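Local coordinates for protein adenylate kinase (Cryptosporidium parvum Iowa II, PDB 3BE4) that probably transfers a phosphoryl group from ATP to AMP, and binds the bisubstrate analogue bis(adenosine)-5'-pentaphosphate, at residues A[118-123]-A[201-206]. Numbering follows the deposited sequence.
Sequences FEIDDS and NAKLPP. With AP5 (bis(adenosine)-5'-pentaphosphate), chain C.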
# COMPACT_ATOMS: atom_id res chain seq x y z
N PHE A 118 8.87 3.26 4.79
CA PHE A 118 9.69 2.08 4.47
C PHE A 118 10.89 2.60 3.66
O PHE A 118 10.73 3.05 2.50
CB PHE A 118 8.91 1.14 3.52
CG PHE A 118 7.90 0.24 4.25
CD1 PHE A 118 7.00 0.74 5.24
CD2 PHE A 118 7.84 -1.10 3.91
CE1 PHE A 118 6.08 -0.17 5.88
CE2 PHE A 118 6.94 -1.95 4.48
CZ PHE A 118 6.07 -1.53 5.53
N GLU A 119 12.07 2.61 4.29
CA GLU A 119 13.25 3.11 3.54
C GLU A 119 13.88 2.01 2.72
O GLU A 119 14.24 0.97 3.22
CB GLU A 119 14.28 3.65 4.52
CG GLU A 119 13.77 4.84 5.19
CD GLU A 119 14.89 5.53 6.06
OE1 GLU A 119 15.37 4.87 7.02
OE2 GLU A 119 15.26 6.72 5.77
N ILE A 120 14.05 2.30 1.45
CA ILE A 120 14.62 1.22 0.53
C ILE A 120 15.02 1.95 -0.70
O ILE A 120 14.36 2.89 -1.11
CB ILE A 120 13.61 0.09 0.25
CG1 ILE A 120 14.21 -0.93 -0.73
CG2 ILE A 120 12.35 0.65 -0.24
CD1 ILE A 120 13.38 -2.26 -0.80
N ASP A 121 16.11 1.48 -1.33
CA ASP A 121 16.58 2.21 -2.53
C ASP A 121 16.05 1.68 -3.85
O ASP A 121 15.52 0.59 -3.92
CB ASP A 121 18.08 2.01 -2.59
CG ASP A 121 18.47 0.50 -2.57
OD1 ASP A 121 18.18 -0.22 -1.51
OD2 ASP A 121 18.96 -0.08 -3.62
N ASP A 122 16.13 2.46 -4.92
CA ASP A 122 15.48 2.07 -6.18
C ASP A 122 16.04 0.82 -6.81
O ASP A 122 15.29 0.04 -7.42
CB ASP A 122 15.64 3.18 -7.28
CG ASP A 122 14.98 4.48 -6.92
OD1 ASP A 122 14.25 4.54 -5.91
OD2 ASP A 122 15.12 5.44 -7.74
N SER A 123 17.36 0.56 -6.64
CA SER A 123 17.91 -0.67 -7.27
C SER A 123 17.31 -1.91 -6.58
O SER A 123 16.98 -2.84 -7.30
CB SER A 123 19.44 -0.76 -7.10
OG SER A 123 20.00 0.26 -7.92
N ASN A 201 13.63 -0.14 8.17
CA ASN A 201 14.60 -0.52 7.09
C ASN A 201 13.97 -1.58 6.25
O ASN A 201 13.88 -2.74 6.61
CB ASN A 201 15.89 -1.07 7.73
CG ASN A 201 16.88 -1.42 6.66
OD1 ASN A 201 16.64 -1.25 5.42
ND2 ASN A 201 18.05 -1.84 7.12
N ALA A 202 13.39 -1.19 5.15
CA ALA A 202 12.64 -2.14 4.30
C ALA A 202 13.58 -3.05 3.47
O ALA A 202 13.11 -3.93 2.77
CB ALA A 202 11.60 -1.41 3.42
N LYS A 203 14.90 -2.78 3.50
CA LYS A 203 15.85 -3.62 2.78
C LYS A 203 16.03 -4.98 3.45
O LYS A 203 16.53 -5.94 2.81
CB LYS A 203 17.19 -2.89 2.64
CG LYS A 203 17.14 -1.75 1.67
CD LYS A 203 18.57 -1.02 1.67
CE LYS A 203 19.69 -1.86 1.06
NZ LYS A 203 19.45 -2.28 -0.44
N LEU A 204 15.67 -5.12 4.73
CA LEU A 204 15.90 -6.36 5.39
C LEU A 204 14.93 -7.48 4.99
O LEU A 204 13.89 -7.27 4.38
CB LEU A 204 15.60 -6.09 6.91
CG LEU A 204 16.56 -5.10 7.57
CD1 LEU A 204 16.18 -4.63 8.89
CD2 LEU A 204 17.95 -5.73 7.59
N PRO A 205 15.22 -8.72 5.38
CA PRO A 205 14.24 -9.79 5.10
C PRO A 205 12.85 -9.53 5.68
O PRO A 205 12.74 -8.81 6.70
CB PRO A 205 14.88 -11.05 5.73
CG PRO A 205 16.39 -10.67 5.75
CD PRO A 205 16.48 -9.20 6.02
N PRO A 206 11.82 -10.14 5.08
CA PRO A 206 10.44 -9.74 5.46
C PRO A 206 10.16 -9.91 6.95
O PRO A 206 9.56 -9.01 7.50
CB PRO A 206 9.58 -10.64 4.61
CG PRO A 206 10.48 -11.48 3.74
CD PRO A 206 11.87 -11.16 4.00
PA AP5 C . -0.15 -0.20 -6.02
O1A AP5 C . -0.88 -1.53 -6.24
O2A AP5 C . -0.10 0.37 -4.68
O3A AP5 C . 1.33 -0.32 -6.60
PB AP5 C . 2.68 0.42 -6.20
O1B AP5 C . 2.41 1.73 -5.63
O2B AP5 C . 3.63 0.27 -7.40
O3B AP5 C . 3.19 -0.60 -4.97
PG AP5 C . 3.23 -2.17 -4.93
O1G AP5 C . 3.93 -2.63 -6.17
O2G AP5 C . 1.87 -2.63 -4.63
O3G AP5 C . 4.21 -2.27 -3.69
PD AP5 C . 4.08 -2.85 -2.17
O1D AP5 C . 2.68 -3.24 -1.96
O2D AP5 C . 4.76 -1.85 -1.32
O3D AP5 C . 5.06 -4.11 -2.22
PE AP5 C . 4.68 -5.65 -2.15
O1E AP5 C . 3.77 -5.95 -3.22
O2E AP5 C . 4.29 -6.06 -0.74
O5F AP5 C . -0.73 0.97 -6.94
C5F AP5 C . -1.00 0.52 -8.28
C4F AP5 C . -1.09 1.88 -9.10
O4F AP5 C . -2.38 2.39 -8.88
C3F AP5 C . -0.16 2.98 -8.77
O3F AP5 C . 1.09 2.83 -9.41
C2F AP5 C . -0.99 4.13 -9.38
O2F AP5 C . -1.02 4.04 -10.86
C1F AP5 C . -2.39 3.84 -8.89
N9A AP5 C . -2.59 4.37 -7.57
C8A AP5 C . -2.73 3.56 -6.41
N7A AP5 C . -2.92 4.32 -5.34
C5A AP5 C . -2.97 5.66 -5.80
C6A AP5 C . -3.20 6.84 -5.13
N6A AP5 C . -3.29 7.05 -3.81
N1A AP5 C . -3.18 7.99 -5.96
C2A AP5 C . -3.05 7.83 -7.26
N3A AP5 C . -2.83 6.70 -7.96
C4A AP5 C . -2.87 5.53 -7.16
O5J AP5 C . 6.10 -6.29 -2.35
C5J AP5 C . 6.76 -6.25 -3.71
C4J AP5 C . 7.58 -7.56 -3.78
O4J AP5 C . 8.63 -7.67 -2.81
C3J AP5 C . 6.69 -8.80 -3.74
O3J AP5 C . 7.20 -9.77 -4.63
C2J AP5 C . 7.01 -9.22 -2.34
O2J AP5 C . 6.86 -10.62 -2.18
C1J AP5 C . 8.43 -8.99 -2.05
N9B AP5 C . 8.86 -8.65 -0.73
C8B AP5 C . 8.13 -7.99 0.25
N7B AP5 C . 8.92 -7.82 1.32
C5B AP5 C . 10.15 -8.37 1.05
C6B AP5 C . 11.41 -8.35 1.71
N6B AP5 C . 11.51 -7.80 2.92
N1B AP5 C . 12.47 -8.97 1.11
C2B AP5 C . 12.34 -9.47 -0.20
N3B AP5 C . 11.18 -9.44 -0.92
C4B AP5 C . 10.09 -8.80 -0.34
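The Phe-118 ring meets Ala-202 obliquely: CB of Ala-202 is 3.8 Å from CD2 of Phe-118, while Ile-213 of helix 206-216 and Lys-18 and Gln-21 of helix 18-29 also touch the Phe-118 side chain. Among the other flat groups, the Asp-121 carboxylate takes Lys-203 on the syn side of OD1, with NZ 28° out of its plane and an NZ to OD1 distance of 2.6 Å, a short salt bridge. The lysine chain, bent at chi3 and chi4, crosses the aspartate at about a right angle; NZ also pairs with Glu-124, and OD2 of Asp-121 caps helix 122-130 at the backbone N of that residue. Ala-202 CB also packs against Ile-120 CB, at 4.0 Å. Residues Glu-119 and Asn-201 form a parallel bridge where strands 114-119 and 197-201 end, at the edge of the five-stranded parallel sheet, order 2-3-1-4-5, of the P-loop kinase fold. Ala-202 N, one residue on, donates to Glu-119 O (3.0 Å, 139° at the hydrogen), and a type I turn runs from Asn-201 to Leu-204. Asn-201 closes an Asx turn: with CG anti to the backbone N (chi1 -179°), its OD1 accepts from Lys-203 N at 3.0 Å, the donor above the carbonyl plane. Leu-204 ends the type I turn, and its carbonyl O accepts from N6B of one AP5 adenine at 2.8 Å; Pro-206 follows, its CG 3.8 Å from C6B of that base.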